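Local structure of guanylate kinase (Stenotrophomonas maltophilia, 6WCT) at residues A41-A44 against Q48-L51; A201-R206 against K210-G215. The protein probably catalyses the transfer of a phosphate group from ATP to GMP, giving ADP and GDP, and so recycles GMP. One frame throughout, in Å; residues are numbered along the deposited sequence.

Contact 1. Residues A41-A44 against Q48-L51; sequences ATLA and QIAL
Leu43, near the C-terminal end of helix 35-45, reaches across to Ile49 and Leu51 on strand 49-51, and its side chain carries the whole contact on the helix side. CB starts out beside the strand without closing on it. CG stands anti to the carbonyl carbon (chi1 -61°), which places the branch point beside the backbone N; chi2 (172°) then spreads the two methyls toward different residues. Leu43 CD2 goes to Ile49: it comes within 3.5 Å of Ile49 CB and 3.7 Å of Ile49 CG2, so it sits against the root of the branched side chain and not its end. Leu43 CD2 also lies 3.6 Å from Ile49 O, a van der Waals approach to the backbone of the strand. Leu43 CD1, which chi2 carries out anti to CA, goes on to Leu51 and lies 3.8 Å from Leu51 CB. Leu43 therefore meets both strand residues whose CB atoms point to the helix, while Ala50 between them turns the other way. The leucine crosses both partners at about a right angle. The side-chain contacts are apolar, and the buried area is small, about 165 Å². All three residues also touch Leu116 of the neighbouring strand 114-117, and Ile49 continues onto Phe199 of helix 188-203. Leu51 additionally touches Glu118, a GMP-binding residue, though its side chain remains about 9 Å from the bound GMP. Helix 35-45 follows the Walker A loop, and strand 49-51 is an edge strand of the parallel sheet within this chain. The packing belongs to the first beta-alpha-beta crossover of the P-loop kinase fold, where the helix after the phosphate-binding loop is laid against the sheet.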
ATOM      1  N   ALA A  41     -15.331  -6.821  -8.365  1.00 43.96           N
ATOM      2  CA  ALA A  41     -14.810  -5.998  -9.457  1.00 44.51           C
ATOM      3  C   ALA A  41     -13.293  -5.923  -9.418  1.00 42.63           C
ATOM      4  O   ALA A  41     -12.643  -5.852 -10.465  1.00 46.49           O
ATOM      5  CB  ALA A  41     -15.404  -4.590  -9.413  1.00 40.81           C
ATOM      6  N   THR A  42     -12.715  -5.933  -8.223  1.00 43.09           N
ATOM      7  CA  THR A  42     -11.261  -5.876  -8.097  1.00 42.54           C
ATOM      8  C   THR A  42     -10.602  -7.159  -8.597  1.00 45.18           C
ATOM      9  O   THR A  42      -9.594  -7.108  -9.309  1.00 47.59           O
ATOM     10  CB  THR A  42     -10.897  -5.633  -6.637  1.00 38.69           C
ATOM     11  OG1 THR A  42     -11.487  -4.397  -6.219  1.00 40.51           O
ATOM     12  CG2 THR A  42      -9.387  -5.548  -6.476  1.00 40.58           C
ATOM     13  N   LEU A  43     -11.164  -8.320  -8.232  1.00 46.45           N
ATOM     14  CA  LEU A  43     -10.591  -9.591  -8.668  1.00 44.99           C
ATOM     15  C   LEU A  43     -10.740  -9.804 -10.164  1.00 43.80           C
ATOM     16  O   LEU A  43      -9.838 -10.370 -10.793  1.00 50.15           O
ATOM     17  CB  LEU A  43     -11.219 -10.751  -7.897  1.00 43.64           C
ATOM     18  CG  LEU A  43     -10.961 -10.614  -6.397  1.00 49.29           C
ATOM     19  CD1 LEU A  43     -11.737 -11.643  -5.582  1.00 56.12           C
ATOM     20  CD2 LEU A  43      -9.481 -10.647  -6.096  1.00 46.07           C
ATOM     21  N   ALA A  44     -11.841  -9.335 -10.762  1.00 45.33           N
ATOM     22  CA  ALA A  44     -11.976  -9.421 -12.212  1.00 47.78           C
ATOM     23  C   ALA A  44     -10.856  -8.658 -12.898  1.00 53.59           C
ATOM     24  O   ALA A  44     -10.408  -9.038 -13.990  1.00 61.62           O
ATOM     25  CB  ALA A  44     -13.343  -8.902 -12.663  1.00 57.05           C
ATOM     26  N   GLN A  48      -5.037 -12.775 -10.465  1.00 51.01           N
ATOM     27  CA  GLN A  48      -4.129 -13.668  -9.758  1.00 51.21           C
ATOM     28  C   GLN A  48      -4.501 -13.859  -8.284  1.00 47.10           C
ATOM     29  O   GLN A  48      -3.765 -14.540  -7.562  1.00 59.74           O
ATOM     30  CB  GLN A  48      -2.692 -13.177  -9.891  1.00 54.48           C
ATOM     31  CG  GLN A  48      -2.304 -12.138  -8.904  1.00 55.21           C
ATOM     32  CD  GLN A  48      -0.896 -11.655  -9.147  1.00 66.90           C
ATOM     33  OE1 GLN A  48      -0.692 -10.501  -9.508  1.00 68.03           O
ATOM     34  NE2 GLN A  48       0.088 -12.542  -8.967  1.00 62.76           N
ATOM     35  N   ILE A  49      -5.605 -13.286  -7.818  1.00 42.65           N
ATOM     36  CA  ILE A  49      -6.050 -13.432  -6.438  1.00 40.09           C
ATOM     37  C   ILE A  49      -7.344 -14.218  -6.474  1.00 40.14           C
ATOM     38  O   ILE A  49      -8.293 -13.825  -7.159  1.00 42.12           O
ATOM     39  CB  ILE A  49      -6.265 -12.081  -5.745  1.00 45.34           C
ATOM     40  CG1 ILE A  49      -5.005 -11.231  -5.804  1.00 45.84           C
ATOM     41  CG2 ILE A  49      -6.739 -12.284  -4.305  1.00 43.35           C
ATOM     42  CD1 ILE A  49      -5.233  -9.832  -5.256  1.00 46.38           C
ATOM     43  N   ALA A  50      -7.392 -15.312  -5.732  1.00 46.37           N
ATOM     44  CA  ALA A  50      -8.568 -16.163  -5.664  1.00 48.31           C
ATOM     45  C   ALA A  50      -9.418 -15.786  -4.460  1.00 45.18           C
ATOM     46  O   ALA A  50      -8.914 -15.327  -3.433  1.00 45.22           O
ATOM     47  CB  ALA A  50      -8.186 -17.641  -5.607  1.00 44.19           C
ATOM     48  N   LEU A  51     -10.722 -15.908  -4.634  1.00 39.61           N
ATOM     49  CA  LEU A  51     -11.682 -15.661  -3.574  1.00 39.13           C
ATOM     50  C   LEU A  51     -12.049 -16.962  -2.864  1.00 37.57           C
ATOM     51  O   LEU A  51     -12.100 -18.029  -3.473  1.00 37.19           O
ATOM     52  CB  LEU A  51     -12.929 -15.006  -4.174  1.00 36.75           C
ATOM     53  CG  LEU A  51     -14.112 -14.665  -3.286  1.00 47.30           C
ATOM     54  CD1 LEU A  51     -13.691 -13.769  -2.107  1.00 52.01           C
ATOM     55  CD2 LEU A  51     -15.166 -13.999  -4.134  1.00 40.28           C
TER

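Contact 2. Residues A201-R206 against K210-G215; sequences ASRLRR and KVRHAG
This is a surface contact that brings the end of helix 206-212 back against the last part of helix 188-203, over the connection and the helix between: Arg203 meets Arg212, and Arg206 meets Lys210 within helix 206-212. The first link is polar: Arg212 NH1 donates to Arg203 O at 2.6 Å. The acceptor lies at the edge of the guanidinium, tilted 18° from its plane, while the donor lies in the plane of the carbonyl; the bond itself is well bent. A kink at chi3 (-66°) turns the arginine back toward that carbonyl, and its NH1 is also bonded to Gln209. Arg212 NH1 and NH2 each lie 4.1 Å from Arg203 CB, whereas the far end of Arg203 leads elsewhere, to a salt bridge with Asp46. A short connection joins helix 188-203 to helix 206-212, with Arg205 at the N-cap position of the second helix; Arg205 NE bonds back to Ser202 O at 3.0 Å, on a lone pair. The second link is the opening turn of helix 206-212, where Lys210 N donates to Arg206 O at 2.9 Å. Lys210 CG also lies 3.4 Å from Arg206 O. Arg206 and Lys210 then run alongside one another in the same direction, Arg206 CG touching Lys210 CD at 4.0 Å. Their cationic ends are directed to the second subunit, where Arg206 NH1 bonds Phe179 O and Lys210 NZ bonds Asn177 OD1 of that chain.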
ATOM      1  N   ALA A 201       0.379  -2.567  -4.744  1.00 38.87           N
ATOM      2  CA  ALA A 201       1.486  -2.132  -3.900  1.00 35.25           C
ATOM      3  C   ALA A 201       2.036  -3.274  -3.064  1.00 36.87           C
ATOM      4  O   ALA A 201       3.246  -3.330  -2.810  1.00 42.40           O
ATOM      5  CB  ALA A 201       1.041  -0.997  -2.983  1.00 27.96           C
ATOM      6  N   SER A 202       1.177  -4.182  -2.618  1.00 34.17           N
ATOM      7  CA  SER A 202       1.664  -5.252  -1.762  1.00 43.71           C
ATOM      8  C   SER A 202       2.656  -6.147  -2.504  1.00 48.44           C
ATOM      9  O   SER A 202       3.595  -6.654  -1.891  1.00 43.13           O
ATOM     10  CB  SER A 202       0.493  -6.062  -1.206  1.00 38.62           C
ATOM     11  OG  SER A 202       0.013  -6.992  -2.161  1.00 43.53           O
ATOM     12  N   ARG A 203       2.493  -6.327  -3.824  1.00 45.24           N
ATOM     13  CA  ARG A 203       3.459  -7.129  -4.574  1.00 45.99           C
ATOM     14  C   ARG A 203       4.784  -6.415  -4.795  1.00 48.45           C
ATOM     15  O   ARG A 203       5.751  -7.060  -5.218  1.00 48.77           O
ATOM     16  CB  ARG A 203       2.903  -7.519  -5.937  1.00 45.93           C
ATOM     17  CG  ARG A 203       1.595  -8.216  -5.852  1.00 45.86           C
ATOM     18  CD  ARG A 203       1.171  -8.772  -7.170  1.00 42.30           C
ATOM     19  NE  ARG A 203      -0.187  -9.238  -7.010  1.00 61.80           N
ATOM     20  CZ  ARG A 203      -1.248  -8.540  -7.386  1.00 58.95           C
ATOM     21  NH1 ARG A 203      -1.093  -7.356  -7.976  1.00 50.90           N
ATOM     22  NH2 ARG A 203      -2.453  -9.043  -7.182  1.00 56.69           N
ATOM     23  N   LEU A 204       4.834  -5.101  -4.588  1.00 44.44           N
ATOM     24  CA  LEU A 204       6.055  -4.328  -4.759  1.00 44.09           C
ATOM     25  C   LEU A 204       6.857  -4.187  -3.470  1.00 45.15           C
ATOM     26  O   LEU A 204       7.945  -3.605  -3.499  1.00 46.13           O
ATOM     27  CB  LEU A 204       5.711  -2.935  -5.298  1.00 42.61           C
ATOM     28  CG  LEU A 204       4.889  -2.920  -6.592  1.00 47.02           C
ATOM     29  CD1 LEU A 204       4.408  -1.505  -6.902  1.00 40.68           C
ATOM     30  CD2 LEU A 204       5.696  -3.474  -7.744  1.00 44.88           C
ATOM     31  N   ARG A 205       6.354  -4.702  -2.350  1.00 44.06           N
ATOM     32  CA  ARG A 205       7.066  -4.583  -1.082  1.00 46.54           C
ATOM     33  C   ARG A 205       8.431  -5.269  -1.164  1.00 47.73           C
ATOM     34  O   ARG A 205       8.615  -6.257  -1.886  1.00 44.83           O
ATOM     35  CB  ARG A 205       6.217  -5.175   0.052  1.00 43.56           C
ATOM     36  CG  ARG A 205       5.010  -4.292   0.427  1.00 47.04           C
ATOM     37  CD  ARG A 205       4.157  -4.919   1.515  1.00 51.96           C
ATOM     38  NE  ARG A 205       3.643  -6.227   1.113  1.00 64.77           N
ATOM     39  CZ  ARG A 205       2.969  -7.044   1.920  1.00 75.09           C
ATOM     40  NH1 ARG A 205       2.731  -6.679   3.177  1.00 81.84           N
ATOM     41  NH2 ARG A 205       2.538  -8.224   1.478  1.00 61.88           N
ATOM     42  N   ARG A 206       9.398  -4.724  -0.413  1.00 40.11           N
ATOM     43  CA  ARG A 206      10.792  -5.148  -0.535  1.00 41.37           C
ATOM     44  C   ARG A 206      10.946  -6.662  -0.412  1.00 49.23           C
ATOM     45  O   ARG A 206      11.616  -7.295  -1.238  1.00 54.59           O
ATOM     46  CB  ARG A 206      11.646  -4.448   0.526  1.00 45.29           C
ATOM     47  CG  ARG A 206      13.066  -4.969   0.603  1.00 57.36           C
ATOM     48  CD  ARG A 206      13.761  -4.477   1.854  1.00 61.38           C
ATOM     49  NE  ARG A 206      13.095  -4.919   3.075  1.00 60.24           N
ATOM     50  CZ  ARG A 206      12.392  -4.124   3.878  1.00 70.35           C
ATOM     51  NH1 ARG A 206      12.261  -2.837   3.604  1.00 71.83           N
ATOM     52  NH2 ARG A 206      11.814  -4.618   4.964  1.00 78.64           N
ATOM     53  N   LYS A 210      12.397  -9.112  -3.301  1.00 70.72           N
ATOM     54  CA  LYS A 210      13.662  -9.828  -3.185  1.00 69.04           C
ATOM     55  C   LYS A 210      13.523 -11.254  -3.697  1.00 71.22           C
ATOM     56  O   LYS A 210      14.428 -11.767  -4.358  1.00 69.52           O
ATOM     57  CB  LYS A 210      14.153  -9.820  -1.738  1.00 63.55           C
ATOM     58  CG  LYS A 210      14.799  -8.510  -1.325  1.00 69.55           C
ATOM     59  CD  LYS A 210      14.971  -8.412   0.178  1.00 69.94           C
ATOM     60  CE  LYS A 210      16.111  -9.274   0.662  1.00 74.37           C
ATOM     61  NZ  LYS A 210      16.251  -9.172   2.135  1.00 78.25           N
ATOM     62  N   VAL A 211      12.373 -11.884  -3.446  1.00 70.60           N
ATOM     63  CA  VAL A 211      12.134 -13.244  -3.918  1.00 68.90           C
ATOM     64  C   VAL A 211      11.868 -13.248  -5.418  1.00 71.63           C
ATOM     65  O   VAL A 211      12.483 -14.008  -6.174  1.00 73.70           O
ATOM     66  CB  VAL A 211      10.947 -13.872  -3.161  1.00 67.73           C
ATOM     67  CG1 VAL A 211      10.659 -15.288  -3.695  1.00 68.63           C
ATOM     68  CG2 VAL A 211      11.158 -13.846  -1.650  1.00 65.52           C
ATOM     69  N   ARG A 212      10.930 -12.408  -5.863  1.00 68.92           N
ATOM     70  CA  ARG A 212      10.529 -12.391  -7.269  1.00 67.10           C
ATOM     71  C   ARG A 212      11.707 -12.099  -8.194  1.00 71.43           C
ATOM     72  O   ARG A 212      11.815 -12.689  -9.276  1.00 74.91           O
ATOM     73  CB  ARG A 212       9.415 -11.363  -7.465  1.00 59.04           C
ATOM     74  CG  ARG A 212       8.766 -11.397  -8.832  1.00 63.42           C
ATOM     75  CD  ARG A 212       7.537 -10.499  -8.862  1.00 63.78           C
ATOM     76  NE  ARG A 212       6.499 -11.020  -7.977  1.00 63.01           N
ATOM     77  CZ  ARG A 212       6.054 -10.404  -6.884  1.00 56.31           C
ATOM     78  NH1 ARG A 212       6.541  -9.216  -6.536  1.00 50.15           N
ATOM     79  NH2 ARG A 212       5.113 -10.975  -6.139  1.00 54.90           N
ATOM     80  N   HIS A 213      12.621 -11.224  -7.771  1.00 69.93           N
ATOM     81  CA  HIS A 213      13.731 -10.779  -8.610  1.00 69.24           C
ATOM     82  C   HIS A 213      15.084 -11.140  -8.006  1.00 70.92           C
ATOM     83  O   HIS A 213      16.064 -10.410  -8.188  1.00 69.53           O
ATOM     84  CB  HIS A 213      13.651  -9.272  -8.862  1.00 64.21           C
ATOM     85  CG  HIS A 213      12.417  -8.843  -9.592  1.00 65.79           C
ATOM     86  ND1 HIS A 213      11.280  -8.407  -8.944  1.00 63.39           N
ATOM     87  CD2 HIS A 213      12.142  -8.782 -10.917  1.00 66.11           C
ATOM     88  CE1 HIS A 213      10.360  -8.091  -9.837  1.00 57.79           C
ATOM     89  NE2 HIS A 213      10.857  -8.313 -11.042  1.00 68.83           N
ATOM     90  N   ALA A 214      15.148 -12.258  -7.277  1.00 71.12           N
ATOM     91  CA  ALA A 214      16.389 -12.655  -6.613  1.00 70.00           C
ATOM     92  C   ALA A 214      17.551 -12.719  -7.595  1.00 73.17           C
ATOM     93  O   ALA A 214      18.645 -12.215  -7.316  1.00 81.89           O
ATOM     94  CB  ALA A 214      16.206 -14.003  -5.914  1.00 66.06           C
ATOM     95  N   GLY A 215      17.331 -13.343  -8.752  1.00 72.09           N
ATOM     96  CA  GLY A 215      18.407 -13.479  -9.720  1.00 75.17           C
ATOM     97  C   GLY A 215      18.865 -12.141 -10.265  1.00 77.72           C
ATOM     98  O   GLY A 215      20.066 -11.891 -10.394  1.00 78.91           O
TER

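In the fold
From the N terminus, the chain passes through strand 24-28 and the Walker A loop into helix 35-45. Contact 1 closes the short turn between this helix and strand 49-51, at the edge of the parallel sheet and partly buried. The chain then completes both sheets and the intervening helices before helix 188-203 returns alongside the parallel sheet. Contact 2 folds the end of helix 206-212 back onto the last part of helix 188-203, out toward the second subunit. The two closures are in series, neither enclosing nor crossing the other, with centres about 20 Å apart. Arg203 joins them: Arg203 NH2 lies 3.5 Å from Ile49 CD1.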